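Local coordinates for arginine kinase (PDB 6VVG), which probably transfers phosphate from ATP to serine or threonine side chains as a viral protein kinase, its nucleotide site here holding AMP, at residues 72-77 with 92-97; 144-149 with 158-163; 250-255 with 274-279. One frame throughout, in Å; residues are numbered along the deposited sequence.

Contact 1. Residues 72-77 with 92-97. With AMP (adenosine monophosphate), chain C.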
loop_
_atom_site.group_PDB
_atom_site.type_symbol
_atom_site.label_atom_id
_atom_site.label_comp_id
_atom_site.label_asym_id
_atom_site.label_seq_id
_atom_site.Cartn_x
_atom_site.Cartn_y
_atom_site.Cartn_z
ATOM N N ASN A 72 5.612 -9.871 -16.138
ATOM C CA ASN A 72 4.466 -9.223 -16.762
ATOM C C ASN A 72 4.113 -7.886 -16.117
ATOM O O ASN A 72 3.089 -7.290 -16.468
ATOM C CB ASN A 72 3.263 -10.164 -16.731
ATOM C CG ASN A 72 3.550 -11.491 -17.407
ATOM O OD1 ASN A 72 3.611 -12.535 -16.757
ATOM N ND2 ASN A 72 3.741 -11.453 -18.721
ATOM N N PHE A 73 4.935 -7.404 -15.190
ATOM C CA PHE A 73 4.826 -6.065 -14.630
ATOM C C PHE A 73 6.066 -5.270 -15.022
ATOM O O PHE A 73 7.006 -5.802 -15.619
ATOM C CB PHE A 73 4.642 -6.126 -13.109
ATOM C CG PHE A 73 3.293 -6.650 -12.693
ATOM C CD1 PHE A 73 3.084 -8.009 -12.527
ATOM C CD2 PHE A 73 2.230 -5.785 -12.485
ATOM C CE1 PHE A 73 1.847 -8.497 -12.150
ATOM C CE2 PHE A 73 0.987 -6.268 -12.106
ATOM C CZ PHE A 73 0.796 -7.627 -11.942
ATOM N N ILE A 74 6.058 -3.978 -14.702
ATOM C CA ILE A 74 7.046 -3.030 -15.210
ATOM C C ILE A 74 7.973 -2.625 -14.072
ATOM O O ILE A 74 7.514 -2.175 -13.015
ATOM C CB ILE A 74 6.362 -1.808 -15.846
ATOM C CG1 ILE A 74 5.389 -2.285 -16.933
ATOM C CG2 ILE A 74 7.389 -0.856 -16.409
ATOM C CD1 ILE A 74 4.868 -1.209 -17.854
ATOM N N LYS A 75 9.276 -2.780 -14.293
ATOM C CA LYS A 75 10.250 -2.483 -13.252
ATOM C C LYS A 75 10.379 -0.976 -13.050
ATOM O O LYS A 75 10.436 -0.204 -14.012
ATOM C CB LYS A 75 11.622 -3.063 -13.605
ATOM C CG LYS A 75 11.619 -4.374 -14.377
ATOM C CD LYS A 75 11.264 -5.558 -13.496
ATOM C CE LYS A 75 11.110 -6.829 -14.329
ATOM N NZ LYS A 75 10.445 -6.599 -15.651
ATOM N N LEU A 76 10.440 -0.560 -11.789
ATOM C CA LEU A 76 10.650 0.836 -11.424
ATOM C C LEU A 76 12.122 1.044 -11.087
ATOM O O LEU A 76 12.650 0.402 -10.173
ATOM C CB LEU A 76 9.774 1.229 -10.238
ATOM C CG LEU A 76 9.884 2.685 -9.784
ATOM C CD1 LEU A 76 9.199 3.598 -10.791
ATOM C CD2 LEU A 76 9.293 2.872 -8.394
ATOM N N HIS A 77 12.776 1.951 -11.809
ATOM C CA HIS A 77 14.205 2.176 -11.628
ATOM C C HIS A 77 14.485 3.317 -10.657
ATOM O O HIS A 77 15.339 3.188 -9.776
ATOM C CB HIS A 77 14.854 2.443 -12.984
ATOM C CG HIS A 77 15.014 1.213 -13.818
ATOM N ND1 HIS A 77 15.840 0.174 -13.450
ATOM C CD2 HIS A 77 14.435 0.840 -14.984
ATOM C CE1 HIS A 77 15.775 -0.780 -14.361
ATOM N NE2 HIS A 77 14.934 -0.399 -15.304
ATOM N N ASP A 92 10.989 1.096 -17.001
ATOM C CA ASP A 92 11.371 0.534 -18.288
ATOM C C ASP A 92 10.369 0.938 -19.365
ATOM O O ASP A 92 9.182 1.140 -19.095
ATOM C CB ASP A 92 11.433 -0.993 -18.214
ATOM C CG ASP A 92 12.739 -1.508 -17.646
ATOM O OD1 ASP A 92 13.766 -0.808 -17.749
ATOM O OD2 ASP A 92 12.735 -2.632 -17.101
ATOM N N TYR A 93 10.865 1.061 -20.598
ATOM C CA TYR A 93 10.028 1.042 -21.793
ATOM C C TYR A 93 9.946 -0.407 -22.257
ATOM O O TYR A 93 10.973 -1.009 -22.580
ATOM C CB TYR A 93 10.613 1.934 -22.891
ATOM C CG TYR A 93 9.746 2.044 -24.131
ATOM C CD1 TYR A 93 9.597 0.969 -24.998
ATOM C CD2 TYR A 93 9.075 3.224 -24.431
ATOM C CE1 TYR A 93 8.803 1.062 -26.124
ATOM C CE2 TYR A 93 8.282 3.326 -25.560
ATOM C CZ TYR A 93 8.149 2.242 -26.402
ATOM O OH TYR A 93 7.361 2.336 -27.527
ATOM N N VAL A 94 8.739 -0.975 -22.278
ATOM C CA VAL A 94 8.574 -2.389 -22.579
ATOM C C VAL A 94 7.947 -2.633 -23.947
ATOM O O VAL A 94 8.260 -3.649 -24.580
ATOM C CB VAL A 94 7.760 -3.100 -21.477
ATOM C CG1 VAL A 94 8.510 -3.066 -20.148
ATOM C CG2 VAL A 94 6.383 -2.468 -21.342
ATOM N N SER A 95 7.068 -1.752 -24.419
ATOM C CA SER A 95 6.399 -1.998 -25.689
ATOM C C SER A 95 5.728 -0.723 -26.174
ATOM O O SER A 95 5.367 0.149 -25.378
ATOM C CB SER A 95 5.360 -3.120 -25.562
ATOM O OG SER A 95 4.690 -3.353 -26.790
ATOM N N ASP A 96 5.561 -0.639 -27.492
ATOM C CA ASP A 96 4.879 0.479 -28.127
ATOM C C ASP A 96 3.379 0.256 -28.276
ATOM O O ASP A 96 2.651 1.217 -28.548
ATOM C CB ASP A 96 5.476 0.742 -29.515
ATOM C CG ASP A 96 5.254 -0.415 -30.477
ATOM O OD1 ASP A 96 5.652 -1.547 -30.138
ATOM O OD2 ASP A 96 4.680 -0.202 -31.568
ATOM N N GLY A 97 2.897 -0.980 -28.115
ATOM C CA GLY A 97 1.521 -1.317 -28.398
ATOM C C GLY A 97 0.755 -1.756 -27.159
ATOM O O GLY A 97 1.319 -1.938 -26.074
HETATM P P AMP C . 0.165 5.057 -18.540
HETATM O O1P AMP C . -1.327 5.269 -18.664
HETATM O O2P AMP C . 0.460 3.620 -18.897
HETATM O O3P AMP C . 0.594 5.546 -17.178
HETATM O "O5'" AMP C . 0.924 5.963 -19.608
HETATM C "C5'" AMP C . 0.254 6.452 -20.759
HETATM C "C4'" AMP C . 0.647 5.692 -22.004
HETATM O "O4'" AMP C . 2.093 5.704 -22.160
HETATM C "C3'" AMP C . 0.294 4.213 -22.033
HETATM O "O3'" AMP C . -1.068 3.973 -22.346
HETATM C "C2'" AMP C . 1.266 3.679 -23.073
HETATM O "O2'" AMP C . 0.847 4.032 -24.383
HETATM C "C1'" AMP C . 2.522 4.479 -22.726
HETATM N N9 AMP C . 3.341 3.770 -21.726
HETATM C C8 AMP C . 3.115 3.820 -20.410
HETATM N N7 AMP C . 4.027 3.057 -19.807
HETATM C C5 AMP C . 4.817 2.533 -20.754
HETATM C C6 AMP C . 5.899 1.688 -20.673
HETATM N N6 AMP C . 6.574 1.063 -19.553
HETATM N N1 AMP C . 6.526 1.301 -21.773
HETATM C C2 AMP C . 6.096 1.744 -22.980
HETATM N N3 AMP C . 5.031 2.576 -23.064
HETATM C C4 AMP C . 4.394 2.967 -21.944
HETATM O O HOH W 1 9.878 -3.775 -16.970
#
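Asp-92 reaches across to His-77 and Lys-75 from the start of the kinase hinge. From its CB, 4.4 Å from Ile-74 CG2, the side chain leads to CG, anti to its own carbonyl carbon (chi1 -82°), and there the carboxylate divides its work. OD1 accepts from His-77 NE2 at 2.7 Å; it lies in the plane of the imidazole, whereas the nitrogen stands well above the carboxylate plane. The same oxygen forms a salt bridge with Lys-44, whose positive charge would probably help keep Asp-92 ionised. OD2 rests against the aliphatic part of Lys-75, 3.4 Å from CG, and accepts from a water that also takes bonds from Lys-75 N and NZ, so the ammonium reaches the acid through the water. A weak backbone bond from Asp-92 N to Lys-75 O runs beside this polar group. On the adenine side, Ile-74 CD1 lies 4.0 Å from Val-94 CG2 and 3.3 Å from AMP N6. Val-94 N donates to AMP N1 at 3.2 Å, the hinge bond by which kinases hold adenine, and Asp-92 O takes a weak bond from N6. The contact sits where strands 76-82 and 87-92 pair at the outer side of the N-lobe sheet within this chain; helix 59-66 packs on Leu-76, and the second subunit bonds the His-77 backbone and, through its Asp-83, ND1.

Contact 2. Residues 144-149 with 158-163. With AMP (adenosine monophosphate), chain C.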
loop_
_atom_site.group_PDB
_atom_site.type_symbol
_atom_site.label_atom_id
_atom_site.label_comp_id
_atom_site.label_asym_id
_atom_site.label_seq_id
_atom_site.Cartn_x
_atom_site.Cartn_y
_atom_site.Cartn_z
ATOM N N LEU A 144 -7.952 -2.439 -21.799
ATOM C CA LEU A 144 -7.109 -2.640 -22.971
ATOM C C LEU A 144 -5.912 -1.696 -22.971
ATOM O O LEU A 144 -4.781 -2.104 -23.247
ATOM C CB LEU A 144 -7.935 -2.441 -24.241
ATOM C CG LEU A 144 -9.201 -3.284 -24.392
ATOM C CD1 LEU A 144 -10.060 -2.803 -25.546
ATOM C CD2 LEU A 144 -8.798 -4.737 -24.584
ATOM N N GLU A 145 -6.151 -0.421 -22.666
ATOM C CA GLU A 145 -5.101 0.584 -22.763
ATOM C C GLU A 145 -4.004 0.394 -21.721
ATOM O O GLU A 145 -2.918 0.964 -21.875
ATOM C CB GLU A 145 -5.725 1.974 -22.629
ATOM C CG GLU A 145 -6.746 2.315 -23.717
ATOM C CD GLU A 145 -8.135 1.755 -23.437
ATOM O OE1 GLU A 145 -8.282 0.957 -22.490
ATOM O OE2 GLU A 145 -9.080 2.107 -24.174
ATOM N N ASN A 146 -4.250 -0.395 -20.676
ATOM C CA ASN A 146 -3.255 -0.649 -19.644
ATOM C C ASN A 146 -2.636 -2.038 -19.760
ATOM O O ASN A 146 -2.005 -2.511 -18.808
ATOM C CB ASN A 146 -3.873 -0.460 -18.258
ATOM C CG ASN A 146 -4.136 0.993 -17.935
ATOM O OD1 ASN A 146 -3.532 1.887 -18.525
ATOM N ND2 ASN A 146 -5.041 1.240 -16.995
ATOM N N LEU A 147 -2.802 -2.700 -20.901
ATOM C CA LEU A 147 -2.239 -4.024 -21.156
ATOM C C LEU A 147 -1.375 -3.889 -22.408
ATOM O O LEU A 147 -1.864 -4.004 -23.535
ATOM C CB LEU A 147 -3.338 -5.067 -21.314
ATOM C CG LEU A 147 -4.263 -5.133 -20.095
ATOM C CD1 LEU A 147 -5.434 -6.071 -20.317
ATOM C CD2 LEU A 147 -3.479 -5.549 -18.843
ATOM N N LEU A 148 -0.089 -3.619 -22.203
ATOM C CA LEU A 148 0.838 -3.417 -23.307
ATOM C C LEU A 148 1.188 -4.756 -23.947
ATOM O O LEU A 148 1.347 -5.765 -23.256
ATOM C CB LEU A 148 2.101 -2.712 -22.815
ATOM C CG LEU A 148 1.890 -1.527 -21.867
ATOM C CD1 LEU A 148 3.202 -0.788 -21.598
ATOM C CD2 LEU A 148 0.834 -0.565 -22.412
ATOM N N TYR A 149 1.302 -4.755 -25.275
ATOM C CA TYR A 149 1.471 -5.970 -26.063
ATOM C C TYR A 149 1.798 -5.562 -27.494
ATOM O O TYR A 149 1.201 -4.621 -28.022
ATOM C CB TYR A 149 0.194 -6.831 -26.017
ATOM C CG TYR A 149 0.253 -8.139 -26.784
ATOM C CD1 TYR A 149 0.025 -8.176 -28.151
ATOM C CD2 TYR A 149 0.516 -9.339 -26.132
ATOM C CE1 TYR A 149 0.071 -9.367 -28.853
ATOM C CE2 TYR A 149 0.564 -10.535 -26.827
ATOM C CZ TYR A 149 0.340 -10.542 -28.188
ATOM O OH TYR A 149 0.384 -11.729 -28.885
ATOM N N VAL A 158 1.232 -5.618 -17.720
ATOM C CA VAL A 158 0.260 -4.819 -16.979
ATOM C C VAL A 158 0.931 -3.519 -16.561
ATOM O O VAL A 158 2.060 -3.530 -16.057
ATOM C CB VAL A 158 -0.257 -5.591 -15.755
ATOM C CG1 VAL A 158 -1.415 -4.850 -15.103
ATOM C CG2 VAL A 158 -0.663 -7.005 -16.151
ATOM N N CYS A 159 0.243 -2.395 -16.759
ATOM C CA CYS A 159 0.829 -1.095 -16.460
ATOM C C CYS A 159 -0.198 -0.179 -15.805
ATOM O O CYS A 159 -1.379 -0.511 -15.673
ATOM C CB CYS A 159 1.399 -0.437 -17.725
ATOM S SG CYS A 159 0.168 0.361 -18.797
ATOM N N ASP A 160 0.289 0.994 -15.390
ATOM C CA ASP A 160 -0.506 2.043 -14.745
ATOM C C ASP A 160 -1.167 1.545 -13.454
ATOM O O ASP A 160 -2.370 1.284 -13.387
ATOM C CB ASP A 160 -1.562 2.635 -15.684
ATOM C CG ASP A 160 -2.084 3.979 -15.181
ATOM O OD1 ASP A 160 -1.817 4.309 -14.003
ATOM O OD2 ASP A 160 -2.747 4.707 -15.946
ATOM N N TYR A 161 -0.334 1.374 -12.436
ATOM C CA TYR A 161 -0.797 1.019 -11.099
ATOM C C TYR A 161 -1.287 2.227 -10.294
ATOM O O TYR A 161 -1.382 2.143 -9.064
ATOM C CB TYR A 161 0.326 0.289 -10.361
ATOM C CG TYR A 161 1.152 -0.596 -11.283
ATOM C CD1 TYR A 161 0.540 -1.403 -12.237
ATOM C CD2 TYR A 161 2.540 -0.613 -11.211
ATOM C CE1 TYR A 161 1.283 -2.201 -13.086
ATOM C CE2 TYR A 161 3.290 -1.412 -12.050
ATOM C CZ TYR A 161 2.655 -2.204 -12.989
ATOM O OH TYR A 161 3.394 -2.997 -13.833
ATOM N N GLY A 162 -1.647 3.325 -10.963
ATOM C CA GLY A 162 -2.018 4.546 -10.270
ATOM C C GLY A 162 -3.373 4.509 -9.590
ATOM O O GLY A 162 -3.646 5.359 -8.735
ATOM N N LEU A 163 -4.230 3.554 -9.948
ATOM C CA LEU A 163 -5.527 3.397 -9.301
ATOM C C LEU A 163 -5.585 2.154 -8.422
ATOM O O LEU A 163 -6.677 1.754 -8.001
ATOM C CB LEU A 163 -6.639 3.349 -10.348
ATOM C CG LEU A 163 -6.931 4.657 -11.084
ATOM C CD1 LEU A 163 -8.157 4.508 -11.978
ATOM C CD2 LEU A 163 -7.129 5.813 -10.116
HETATM P P AMP C . 0.165 5.057 -18.540
HETATM O O1P AMP C . -1.327 5.269 -18.664
HETATM O O2P AMP C . 0.460 3.620 -18.897
HETATM O O3P AMP C . 0.594 5.546 -17.178
HETATM O "O5'" AMP C . 0.924 5.963 -19.608
HETATM C "C5'" AMP C . 0.254 6.452 -20.759
HETATM C "C4'" AMP C . 0.647 5.692 -22.004
HETATM O "O4'" AMP C . 2.093 5.704 -22.160
HETATM C "C3'" AMP C . 0.294 4.213 -22.033
HETATM O "O3'" AMP C . -1.068 3.973 -22.346
HETATM C "C2'" AMP C . 1.266 3.679 -23.073
HETATM O "O2'" AMP C . 0.847 4.032 -24.383
HETATM C "C1'" AMP C . 2.522 4.479 -22.726
HETATM N N9 AMP C . 3.341 3.770 -21.726
HETATM C C8 AMP C . 3.115 3.820 -20.410
HETATM N N7 AMP C . 4.027 3.057 -19.807
HETATM C C5 AMP C . 4.817 2.533 -20.754
HETATM C C6 AMP C . 5.899 1.688 -20.673
HETATM N N6 AMP C . 6.574 1.063 -19.553
HETATM N N1 AMP C . 6.526 1.301 -21.773
HETATM C C2 AMP C . 6.096 1.744 -22.980
HETATM N N3 AMP C . 5.031 2.576 -23.064
HETATM C C4 AMP C . 4.394 2.967 -21.944
#
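Leu-147 and Val-158 lie side by side, pointing the same way, with Leu-147 CD2 4.2 Å from Val-158 CG2. They are the non-hydrogen-bonded pair of a small antiparallel ladder, buried against Leu-125 of helix 115-133, which touches both. The tight part lies one step along, at Cys-159, whose N donates to Asn-146 O at 3.0 Å. Its thiol occupies the crowded position between its backbone N and carbonyl carbon (chi1 79°), which brings SG within 3.8 Å of Leu-148 CD2. The two methyls of Leu-148 have different partners: CD2 meets the sulfur, while CD1 lies 3.8 Å from AMP C6 and so forms part of the adenine pocket. Toward the phosphate the contact is more polar and more open. Asp-160 is partly exposed and little covered by 144-149; Asn-146 OD1 comes 3.5 Å from its CB, the amide and carboxylate planes 68° apart, and Asn-146 ND2 is held by Asp-141 O. Asp-160 OD2 stands 3.1 Å from AMP O1P, whereas OD1 accepts from Gly-162 N in an Asx turn and has a long, weak ion pair with Lys-49. Within 158-163, Tyr-161 OH donates to Val-158 O at 2.6 Å. The sequence Asp-160, Tyr-161, Gly-162 occupies the place of the kinase DFG motif, following the short hairpin from the catalytic loop, and Asn-146 matches the asparagine that in relatives binds metal.

Contact 3. Residues 250-255 with 274-279; sequences NDFVRR and HPFLCF
Phe-252 lays its ring against Phe-276, whose CD2 sits over one face of it, 3.7 Å from CG and offset toward the rim; the two planes are inclined at 40°, an oblique pairing. CG of Phe-252 is anti to its backbone N (chi1 -177°), and the ring beyond it has Phe-276 over a face and His-274 at its edge. That edge turns to the face of His-274, an offset edge-to-face pair with centroids 5.4 Å apart, while Phe-252 CA makes a CH-pi contact over the same imidazole. Farther out, CE1 meets Leu-277 CD1 at 3.7 Å. Both imidazole nitrogens are engaged, which fixes the rotation of the ring: NE2 donates to Asp-251 OD2 at 2.9 Å on the anti side of the carboxylate, and ND1 accepts from Phe-276 N at 3.0 Å. Arg-255 NE, one helical turn on, forms a salt bridge with Asp-251, its hydrogen bonds weak. Pro-275 CD covers the second face of His-274. Ile-122 of helix 115-133 touches Phe-252, Phe-276 and Leu-277. The sequence His-274, Pro-275, Phe-276 after helix 268-272 is the His-Pro-Phe element that closes many kinase domains, here packed on helix 247-256 as an aromatic cluster at the far end of the helical C-lobe.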
loop_
_atom_site.group_PDB
_atom_site.type_symbol
_atom_site.label_atom_id
_atom_site.label_comp_id
_atom_site.label_asym_id
_atom_site.label_seq_id
_atom_site.Cartn_x
_atom_site.Cartn_y
_atom_site.Cartn_z
ATOM N N ASN A 250 -16.805 -18.766 -25.920
ATOM C CA ASN A 250 -18.061 -18.100 -25.599
ATOM C C ASN A 250 -18.487 -18.411 -24.171
ATOM O O ASN A 250 -18.816 -17.502 -23.405
ATOM C CB ASN A 250 -19.143 -18.512 -26.593
ATOM C CG ASN A 250 -19.137 -17.649 -27.838
ATOM O OD1 ASN A 250 -19.437 -16.454 -27.783
ATOM N ND2 ASN A 250 -18.785 -18.245 -28.969
ATOM N N ASP A 251 -18.453 -19.686 -23.780
ATOM C CA ASP A 251 -18.829 -20.037 -22.414
ATOM C C ASP A 251 -17.964 -19.307 -21.395
ATOM O O ASP A 251 -18.444 -18.957 -20.310
ATOM C CB ASP A 251 -18.724 -21.547 -22.209
ATOM C CG ASP A 251 -19.456 -22.017 -20.970
ATOM O OD1 ASP A 251 -20.700 -21.920 -20.941
ATOM O OD2 ASP A 251 -18.786 -22.475 -20.021
ATOM N N PHE A 252 -16.696 -19.060 -21.729
ATOM C CA PHE A 252 -15.813 -18.337 -20.820
ATOM C C PHE A 252 -16.332 -16.929 -20.558
ATOM O O PHE A 252 -16.490 -16.520 -19.402
ATOM C CB PHE A 252 -14.396 -18.298 -21.397
ATOM C CG PHE A 252 -13.387 -17.637 -20.499
ATOM C CD1 PHE A 252 -12.970 -18.252 -19.329
ATOM C CD2 PHE A 252 -12.854 -16.400 -20.827
ATOM C CE1 PHE A 252 -12.042 -17.643 -18.500
ATOM C CE2 PHE A 252 -11.927 -15.786 -20.001
ATOM C CZ PHE A 252 -11.520 -16.410 -18.840
ATOM N N VAL A 253 -16.617 -16.169 -21.619
ATOM C CA VAL A 253 -16.970 -14.767 -21.418
ATOM C C VAL A 253 -18.351 -14.649 -20.787
ATOM O O VAL A 253 -18.598 -13.753 -19.968
ATOM C CB VAL A 253 -16.870 -13.977 -22.738
ATOM C CG1 VAL A 253 -15.449 -14.063 -23.294
ATOM C CG2 VAL A 253 -17.885 -14.470 -23.752
ATOM N N ARG A 254 -19.271 -15.551 -21.138
ATOM C CA ARG A 254 -20.570 -15.544 -20.470
ATOM C C ARG A 254 -20.388 -15.642 -18.959
ATOM O O ARG A 254 -20.935 -14.839 -18.194
ATOM C CB ARG A 254 -21.451 -16.703 -20.946
ATOM C CG ARG A 254 -21.557 -16.923 -22.440
ATOM C CD ARG A 254 -22.291 -15.787 -23.164
ATOM N NE ARG A 254 -22.944 -16.272 -24.380
ATOM C CZ ARG A 254 -24.191 -15.973 -24.731
ATOM N NH1 ARG A 254 -24.704 -16.469 -25.849
ATOM N NH2 ARG A 254 -24.920 -15.165 -23.974
ATOM N N ARG A 255 -19.632 -16.651 -18.512
ATOM C CA ARG A 255 -19.454 -16.893 -17.085
ATOM C C ARG A 255 -18.538 -15.863 -16.443
ATOM O O ARG A 255 -18.655 -15.615 -15.240
ATOM C CB ARG A 255 -18.920 -18.313 -16.863
ATOM C CG ARG A 255 -19.881 -19.387 -17.383
ATOM C CD ARG A 255 -19.450 -20.818 -17.061
ATOM N NE ARG A 255 -20.421 -21.783 -17.580
ATOM C CZ ARG A 255 -21.331 -22.406 -16.837
ATOM N NH1 ARG A 255 -21.390 -22.183 -15.531
ATOM N NH2 ARG A 255 -22.177 -23.259 -17.398
ATOM N N HIS A 274 -11.373 -22.992 -16.026
ATOM C CA HIS A 274 -12.402 -23.087 -17.051
ATOM C C HIS A 274 -11.841 -23.769 -18.297
ATOM O O HIS A 274 -10.673 -23.565 -18.642
ATOM C CB HIS A 274 -12.932 -21.702 -17.413
ATOM C CG HIS A 274 -14.108 -21.734 -18.336
ATOM N ND1 HIS A 274 -13.981 -21.755 -19.708
ATOM C CD2 HIS A 274 -15.437 -21.771 -18.082
ATOM C CE1 HIS A 274 -15.180 -21.796 -20.260
ATOM N NE2 HIS A 274 -16.081 -21.808 -19.294
ATOM N N PRO A 275 -12.645 -24.589 -18.989
ATOM C CA PRO A 275 -12.123 -25.284 -20.182
ATOM C C PRO A 275 -11.368 -24.379 -21.141
ATOM O O PRO A 275 -10.329 -24.784 -21.672
ATOM C CB PRO A 275 -13.393 -25.861 -20.823
ATOM C CG PRO A 275 -14.265 -26.199 -19.617
ATOM C CD PRO A 275 -14.019 -25.022 -18.652
ATOM N N PHE A 276 -11.855 -23.157 -21.371
ATOM C CA PHE A 276 -11.203 -22.276 -22.333
ATOM C C PHE A 276 -9.719 -22.118 -22.034
ATOM O O PHE A 276 -8.889 -22.132 -22.948
ATOM C CB PHE A 276 -11.877 -20.908 -22.333
ATOM C CG PHE A 276 -11.263 -19.932 -23.294
ATOM C CD1 PHE A 276 -11.154 -20.245 -24.633
ATOM C CD2 PHE A 276 -10.797 -18.700 -22.854
ATOM C CE1 PHE A 276 -10.596 -19.351 -25.527
ATOM C CE2 PHE A 276 -10.233 -17.802 -23.744
ATOM C CZ PHE A 276 -10.133 -18.130 -25.082
ATOM N N LEU A 277 -9.368 -21.958 -20.763
ATOM C CA LEU A 277 -7.989 -21.710 -20.366
ATOM C C LEU A 277 -7.204 -22.989 -20.108
ATOM O O LEU A 277 -6.011 -22.913 -19.801
ATOM C CB LEU A 277 -7.963 -20.823 -19.120
ATOM C CG LEU A 277 -8.705 -19.494 -19.274
ATOM C CD1 LEU A 277 -8.478 -18.603 -18.058
ATOM C CD2 LEU A 277 -8.285 -18.771 -20.550
ATOM N N CYS A 278 -7.836 -24.152 -20.232
ATOM C CA CYS A 278 -7.172 -25.436 -20.073
ATOM C C CYS A 278 -6.805 -26.010 -21.435
ATOM O O CYS A 278 -7.358 -25.628 -22.469
ATOM C CB CYS A 278 -8.068 -26.409 -19.306
ATOM S SG CYS A 278 -8.396 -25.874 -17.608
ATOM N N PHE A 279 -5.853 -26.936 -21.421
ATOM C CA PHE A 279 -5.322 -27.496 -22.656
ATOM C C PHE A 279 -5.611 -28.987 -22.774
ATOM O O PHE A 279 -4.942 -29.696 -23.528
ATOM C CB PHE A 279 -3.811 -27.250 -22.737
#

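Read from the N terminus, the three contacts close in series, none enclosing or crossing another. Contact 1 closes over the pair of strands 76-82 and 87-92 and delivers the chain to the hinge; contact 2 closes the short hairpin that follows the catalytic loop. These two meet directly, since Asn-72 O lies 2.8 Å from Val-158 N and Gly-97 O 2.9 Å from Tyr-149 N, both probable hydrogen bonds, and both touch the one AMP, so together they join the lobes around the nucleotide. Contact 3, some 23 Å from contact 2 between centres, instead fastens the chain's end to helix 247-256. Helix 115-133 packs on segments of all three, at contact 1 on Asn-72 and Phe-73.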